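Local coordinates for transcriptional regulators (LACI-FAMILY TRANSCRIPTIONAL REGULATORY PROTEIN) (Corynebacterium glutamicum, PDB 3GYB), which probably regulates transcription as a LacI-family DNA-binding protein, of which this is the periplasmic-binding-protein-like core, carrying a magnesium ion in this crystal, at residues 26-29 / 30-34; 141-145 / 146-150. One frame throughout, in Å; residues are numbered along the deposited sequence.

In the fold
Both contacts are local, each following a helix into the turn at its C-terminal end, and they come in series along the chain without nesting or crossing. Contact 1, at residues 26-34, comes first: helix 21-31 runs out toward strand 37-41, completing the connection from strand 7-12 in a beta-alpha-beta unit beside the second subunit. More than a hundred residues later, contact 2 at residues 141-150 stops helix 129-144 and turns the chain into the short strand 150-151, at the far edge of the sheet. The two centres lie about 42 Å apart, on opposite sides of the centre of the chain, and their nearest atoms are about 28 Å apart.

Contact 1: 26-29 / 30-34; sequences SLSD and VLTPK
The C-terminal turns of helix 21-31, the crossover helix of the beta-alpha-beta unit made with strands 7-12 and 37-41, bring Ser28 against Thr32 and Asp29 against Pro33. Two donors of one residue grip the carbonyl oxygen Ser28 O: Thr32 N at 2.9 Å in the ordinary helical bond, and the side-chain hydroxyl Thr32 OG1 at 2.6 Å. The hydroxyl arrives from above the carbonyl plane, 44° out of it. Thr32 can reach back in this way because OG1 sits between its own backbone N and carbonyl carbon (chi1 60°), which turns CG2 against the serine side chain, 3.3 Å from Ser28 OG. That serine hydroxyl has its hydrogen-bond partner across the dimer, at the carbonyl oxygen of Thr45 of the second subunit, and Thr32 packs on the same Thr45. One residue earlier, Leu31 N bonds to Leu27 O at 2.9 Å, while the side chain of Leu31 lies over the same oxygen, with CG 3.4 Å from Leu27 O. Val30 N binds Ser26 O at 3.3 Å, and Val30 CG2 lies 3.6 Å from that oxygen; the valine itself packs on Tyr236 and Ala239 of helix 231-246. Pro33 has no N-H to offer; its ring carbon CG packs 3.1 Å from Asp29 O. Leu31 reaches Leu243 and Leu38, so the helix end packs on both helix 231-246 and strand 37-41. The chemistry implies a helix end held through a side chain as well as the backbone: the threonine hydroxyl spends its hydrogen on the chain's own carbonyl, and Pro33 cannot carry on the i to i+4 ladder at its position.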
ATOM      1  N   SER A  26       6.660 -10.425   8.884  1.00 14.91           N
ATOM      2  CA  SER A  26       7.071 -11.769   9.271  1.00 16.29           C
ATOM      3  C   SER A  26       8.598 -11.847   9.339  1.00 16.33           C
ATOM      4  O   SER A  26       9.161 -12.400  10.287  1.00 16.25           O
ATOM      5  CB  SER A  26       6.527 -12.791   8.270  1.00 17.65           C
ATOM      6  OG  SER A  26       6.619 -14.101   8.794  1.00 22.25           O
ATOM      7  N   LEU A  27       9.267 -11.294   8.333  1.00 15.79           N
ATOM      8  CA  LEU A  27      10.727 -11.275   8.320  1.00 16.65           C
ATOM      9  C   LEU A  27      11.212 -10.610   9.603  1.00 16.53           C
ATOM     10  O   LEU A  27      12.129 -11.094  10.270  1.00 15.63           O
ATOM     11  CB  LEU A  27      11.247 -10.454   7.133  1.00 18.40           C
ATOM     12  CG  LEU A  27      11.342 -11.036   5.725  1.00 21.80           C
ATOM     13  CD1 LEU A  27      11.589  -9.905   4.734  1.00 20.65           C
ATOM     14  CD2 LEU A  27      12.470 -12.057   5.663  1.00 18.55           C
ATOM     15  N   SER A  28      10.585  -9.486   9.936  1.00 14.70           N
ATOM     16  CA  SER A  28      10.945  -8.720  11.120  1.00 14.64           C
ATOM     17  C   SER A  28      10.744  -9.493  12.417  1.00 15.11           C
ATOM     18  O   SER A  28      11.596  -9.459  13.309  1.00 16.98           O
ATOM     19  CB  SER A  28      10.131  -7.423  11.170  1.00 14.64           C
ATOM     20  OG  SER A  28      10.446  -6.679  12.335  1.00 16.72           O
ATOM     21  N   ASP A  29       9.617 -10.188  12.526  1.00 16.51           N
ATOM     22  CA  ASP A  29       9.320 -10.952  13.734  1.00 16.03           C
ATOM     23  C   ASP A  29      10.394 -11.989  14.034  1.00 17.29           C
ATOM     24  O   ASP A  29      10.647 -12.314  15.192  1.00 17.45           O
ATOM     25  CB  ASP A  29       7.964 -11.655  13.608  1.00 18.59           C
ATOM     26  CG  ASP A  29       6.805 -10.683  13.569  1.00 20.88           C
ATOM     27  OD1 ASP A  29       6.950  -9.563  14.104  1.00 22.60           O
ATOM     28  OD2 ASP A  29       5.744 -11.045  13.018  1.00 22.00           O
ATOM     29  N   VAL A  30      11.015 -12.507  12.985  1.00 15.99           N
ATOM     30  CA  VAL A  30      12.062 -13.512  13.142  1.00 17.11           C
ATOM     31  C   VAL A  30      13.441 -12.892  13.335  1.00 18.52           C
ATOM     32  O   VAL A  30      14.213 -13.333  14.186  1.00 19.28           O
ATOM     33  CB  VAL A  30      12.124 -14.455  11.911  1.00 17.09           C
ATOM     34  CG1 VAL A  30      13.286 -15.434  12.056  1.00 17.47           C
ATOM     35  CG2 VAL A  30      10.818 -15.223  11.777  1.00 18.05           C
ATOM     36  N   LEU A  31      13.745 -11.857  12.556  1.00 16.83           N
ATOM     37  CA  LEU A  31      15.061 -11.226  12.621  1.00 17.85           C
ATOM     38  C   LEU A  31      15.344 -10.185  13.705  1.00 18.59           C
ATOM     39  O   LEU A  31      16.422 -10.200  14.297  1.00 19.45           O
ATOM     40  CB  LEU A  31      15.399 -10.617  11.256  1.00 16.38           C
ATOM     41  CG  LEU A  31      15.440 -11.609  10.094  1.00 16.24           C
ATOM     42  CD1 LEU A  31      15.648 -10.867   8.782  1.00 15.25           C
ATOM     43  CD2 LEU A  31      16.557 -12.615  10.329  1.00 16.04           C
ATOM     44  N   THR A  32      14.399  -9.288  13.973  1.00 18.78           N
ATOM     45  CA  THR A  32      14.652  -8.246  14.965  1.00 20.01           C
ATOM     46  C   THR A  32      14.885  -8.724  16.399  1.00 21.20           C
ATOM     47  O   THR A  32      15.677  -8.127  17.127  1.00 23.28           O
ATOM     48  CB  THR A  32      13.547  -7.159  14.939  1.00 17.14           C
ATOM     49  OG1 THR A  32      12.268  -7.743  15.213  1.00 19.43           O
ATOM     50  CG2 THR A  32      13.511  -6.492  13.568  1.00 17.03           C
ATOM     51  N   PRO A  33      14.206  -9.799  16.827  1.00 23.51           N
ATOM     52  CA  PRO A  33      14.443 -10.256  18.201  1.00 25.21           C
ATOM     53  C   PRO A  33      15.896 -10.703  18.376  1.00 26.92           C
ATOM     54  O   PRO A  33      16.412 -10.767  19.494  1.00 28.53           O
ATOM     55  CB  PRO A  33      13.467 -11.421  18.348  1.00 25.79           C
ATOM     56  CG  PRO A  33      12.337 -11.019  17.462  1.00 24.56           C
ATOM     57  CD  PRO A  33      13.059 -10.509  16.234  1.00 23.49           C
ATOM     58  N   LYS A  34      16.550 -11.005  17.259  1.00 26.99           N
ATOM     59  CA  LYS A  34      17.935 -11.458  17.273  1.00 27.39           C
ATOM     60  C   LYS A  34      18.949 -10.328  17.125  1.00 25.77           C
ATOM     61  O   LYS A  34      20.148 -10.576  17.013  1.00 26.43           O
ATOM     62  CB  LYS A  34      18.154 -12.499  16.175  1.00 29.18           C
ATOM     63  CG  LYS A  34      17.416 -13.806  16.412  1.00 31.90           C
ATOM     64  CD  LYS A  34      17.613 -14.766  15.252  1.00 33.75           C
ATOM     65  CE  LYS A  34      16.979 -16.118  15.538  1.00 34.76           C
ATOM     66  NZ  LYS A  34      17.625 -16.804  16.693  1.00 36.48           N
TER

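Contact 2: 141-145 / 146-150; sequences TMRAH and GLEPL
A Schellman motif ends helix 129-144, joining Met142 and Arg143 to Leu147 and Gly146. Leu147 N donates to Met142 O at 2.8 Å, and Gly146 N to Arg143 O at 3.1 Å; both donors approach from above the carbonyl planes, the glycine much more steeply, 75° out. Gly146, with its positive phi of 73°, is the C-prime residue that reverses the chain. His145 N, just past the helix, is satisfied by Thr141 O. Under the turn, Met142, a selenomethionine bent at chi2 and chi3, curls back to bring CE within a tight 3.5 Å of Leu147 CB, while its CB rests 3.8 Å from Pro149 CB. The extended Arg143 chain crosses Pro149 at about a right angle, and one guanidinium face is covered toward its rim by Pro149 CG, 3.6 Å from Arg143 NH2. Its charge is met loosely: NH2 makes a long salt bridge to Glu148 OE1 at 3.9 Å, with the two planes 77° apart, and a water accepts from NE at the guanidinium edge and donates weakly to Glu148 OE2. NH1 has a further long, weak ion pair with Glu139. Met142 and His145 face helix 102-115, touching Thr110, and Lys111 and Ile114, respectively; Pro149 leans back on Phe138 of helix 129-144, and Leu150 is joined by backbone hydrogen bonds to His123 of strand 121-124.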
ATOM      1  N   THR A 141      -4.738 -24.959 -16.742  1.00 17.08           N
ATOM      2  CA  THR A 141      -5.927 -25.350 -15.999  1.00 16.37           C
ATOM      3  C   THR A 141      -7.169 -25.197 -16.865  1.00 16.57           C
ATOM      4  O   THR A 141      -8.062 -26.045 -16.818  1.00 18.20           O
ATOM      5  CB  THR A 141      -6.077 -24.512 -14.726  1.00 15.22           C
ATOM      6  OG1 THR A 141      -4.921 -24.708 -13.902  1.00 16.42           O
ATOM      7  CG2 THR A 141      -7.327 -24.923 -13.951  1.00 15.75           C
HETATM    8  N   MSE A 142      -7.243 -24.116 -17.639  1.00 16.34           N
HETATM    9  CA  MSE A 142      -8.395 -23.921 -18.511  1.00 16.77           C
HETATM   10  C   MSE A 142      -8.473 -25.070 -19.524  1.00 17.18           C
HETATM   11  O   MSE A 142      -9.521 -25.675 -19.692  1.00 17.92           O
HETATM   12  CB  MSE A 142      -8.297 -22.581 -19.257  1.00 17.20           C
HETATM   13  CG  MSE A 142      -8.566 -21.357 -18.387  1.00 16.82           C
HETATM   14 SE   MSE A 142     -10.400 -21.178 -17.779  1.00 22.77          SE
HETATM   15  CE  MSE A 142     -11.234 -20.644 -19.443  1.00 20.08           C
ATOM     16  N   ARG A 143      -7.353 -25.375 -20.178  1.00 17.26           N
ATOM     17  CA  ARG A 143      -7.329 -26.460 -21.161  1.00 16.84           C
ATOM     18  C   ARG A 143      -7.551 -27.833 -20.536  1.00 17.99           C
ATOM     19  O   ARG A 143      -8.101 -28.730 -21.173  1.00 18.15           O
ATOM     20  CB  ARG A 143      -6.012 -26.448 -21.936  1.00 18.15           C
ATOM     21  CG  ARG A 143      -5.842 -25.210 -22.796  1.00 17.82           C
ATOM     22  CD  ARG A 143      -4.780 -25.402 -23.863  1.00 22.34           C
ATOM     23  NE  ARG A 143      -4.710 -24.229 -24.728  1.00 22.88           N
ATOM     24  CZ  ARG A 143      -4.002 -23.138 -24.457  1.00 23.65           C
ATOM     25  NH1 ARG A 143      -3.288 -23.068 -23.343  1.00 25.40           N
ATOM     26  NH2 ARG A 143      -4.030 -22.106 -25.290  1.00 22.72           N
ATOM     27  N   ALA A 144      -7.120 -28.004 -19.294  1.00 17.19           N
ATOM     28  CA  ALA A 144      -7.314 -29.285 -18.626  1.00 18.22           C
ATOM     29  C   ALA A 144      -8.810 -29.544 -18.479  1.00 17.99           C
ATOM     30  O   ALA A 144      -9.263 -30.687 -18.529  1.00 18.39           O
ATOM     31  CB  ALA A 144      -6.656 -29.273 -17.256  1.00 17.78           C
ATOM     32  N   HIS A 145      -9.569 -28.464 -18.302  1.00 17.84           N
ATOM     33  CA  HIS A 145     -11.014 -28.539 -18.134  1.00 17.32           C
ATOM     34  C   HIS A 145     -11.804 -28.318 -19.420  1.00 18.47           C
ATOM     35  O   HIS A 145     -13.018 -28.086 -19.378  1.00 19.02           O
ATOM     36  CB  HIS A 145     -11.447 -27.544 -17.057  1.00 18.09           C
ATOM     37  CG  HIS A 145     -10.970 -27.909 -15.686  1.00 20.55           C
ATOM     38  ND1 HIS A 145     -11.566 -28.895 -14.931  1.00 22.84           N
ATOM     39  CD2 HIS A 145      -9.922 -27.460 -14.958  1.00 20.10           C
ATOM     40  CE1 HIS A 145     -10.907 -29.037 -13.795  1.00 22.62           C
ATOM     41  NE2 HIS A 145      -9.903 -28.178 -13.787  1.00 24.03           N
ATOM     42  N   GLY A 146     -11.110 -28.392 -20.555  1.00 17.88           N
ATOM     43  CA  GLY A 146     -11.747 -28.237 -21.854  1.00 18.49           C
ATOM     44  C   GLY A 146     -12.194 -26.842 -22.241  1.00 18.25           C
ATOM     45  O   GLY A 146     -13.065 -26.678 -23.100  1.00 19.03           O
ATOM     46  N   LEU A 147     -11.594 -25.834 -21.617  1.00 16.93           N
ATOM     47  CA  LEU A 147     -11.945 -24.450 -21.901  1.00 16.42           C
ATOM     48  C   LEU A 147     -10.784 -23.737 -22.573  1.00 16.51           C
ATOM     49  O   LEU A 147      -9.615 -24.024 -22.295  1.00 16.73           O
ATOM     50  CB  LEU A 147     -12.312 -23.723 -20.601  1.00 15.78           C
ATOM     51  CG  LEU A 147     -13.496 -24.300 -19.821  1.00 16.05           C
ATOM     52  CD1 LEU A 147     -13.668 -23.549 -18.508  1.00 15.95           C
ATOM     53  CD2 LEU A 147     -14.759 -24.205 -20.666  1.00 16.80           C
ATOM     54  N   GLU A 148     -11.111 -22.814 -23.468  1.00 18.03           N
ATOM     55  CA  GLU A 148     -10.094 -22.048 -24.172  1.00 18.32           C
ATOM     56  C   GLU A 148      -9.771 -20.831 -23.316  1.00 18.14           C
ATOM     57  O   GLU A 148     -10.647 -20.013 -23.032  1.00 17.26           O
ATOM     58  CB  GLU A 148     -10.606 -21.599 -25.543  1.00 22.41           C
ATOM     59  CG  GLU A 148      -9.558 -20.857 -26.370  1.00 26.18           C
ATOM     60  CD  GLU A 148      -8.365 -21.731 -26.734  1.00 29.23           C
ATOM     61  OE1 GLU A 148      -7.307 -21.176 -27.098  1.00 31.31           O
ATOM     62  OE2 GLU A 148      -8.485 -22.974 -26.666  1.00 30.96           O
ATOM     63  N   PRO A 149      -8.509 -20.698 -22.892  1.00 16.33           N
ATOM     64  CA  PRO A 149      -8.134 -19.551 -22.062  1.00 16.19           C
ATOM     65  C   PRO A 149      -8.122 -18.235 -22.828  1.00 16.96           C
ATOM     66  O   PRO A 149      -7.930 -18.208 -24.045  1.00 16.85           O
ATOM     67  CB  PRO A 149      -6.749 -19.937 -21.550  1.00 16.92           C
ATOM     68  CG  PRO A 149      -6.185 -20.715 -22.710  1.00 17.04           C
ATOM     69  CD  PRO A 149      -7.356 -21.593 -23.110  1.00 15.80           C
ATOM     70  N   LEU A 150      -8.342 -17.147 -22.101  1.00 16.57           N
ATOM     71  CA  LEU A 150      -8.330 -15.811 -22.673  1.00 15.51           C
ATOM     72  C   LEU A 150      -7.570 -14.922 -21.705  1.00 15.48           C
ATOM     73  O   LEU A 150      -7.846 -14.930 -20.508  1.00 14.25           O
ATOM     74  CB  LEU A 150      -9.752 -15.275 -22.844  1.00 16.42           C
ATOM     75  CG  LEU A 150      -9.862 -13.810 -23.277  1.00 16.73           C
ATOM     76  CD1 LEU A 150      -9.256 -13.618 -24.660  1.00 18.82           C
ATOM     77  CD2 LEU A 150     -11.324 -13.397 -23.283  1.00 18.36           C
TER
HETATM   78  O   HOH W   1      -6.443 -25.619 -26.969  1.00 44.44           O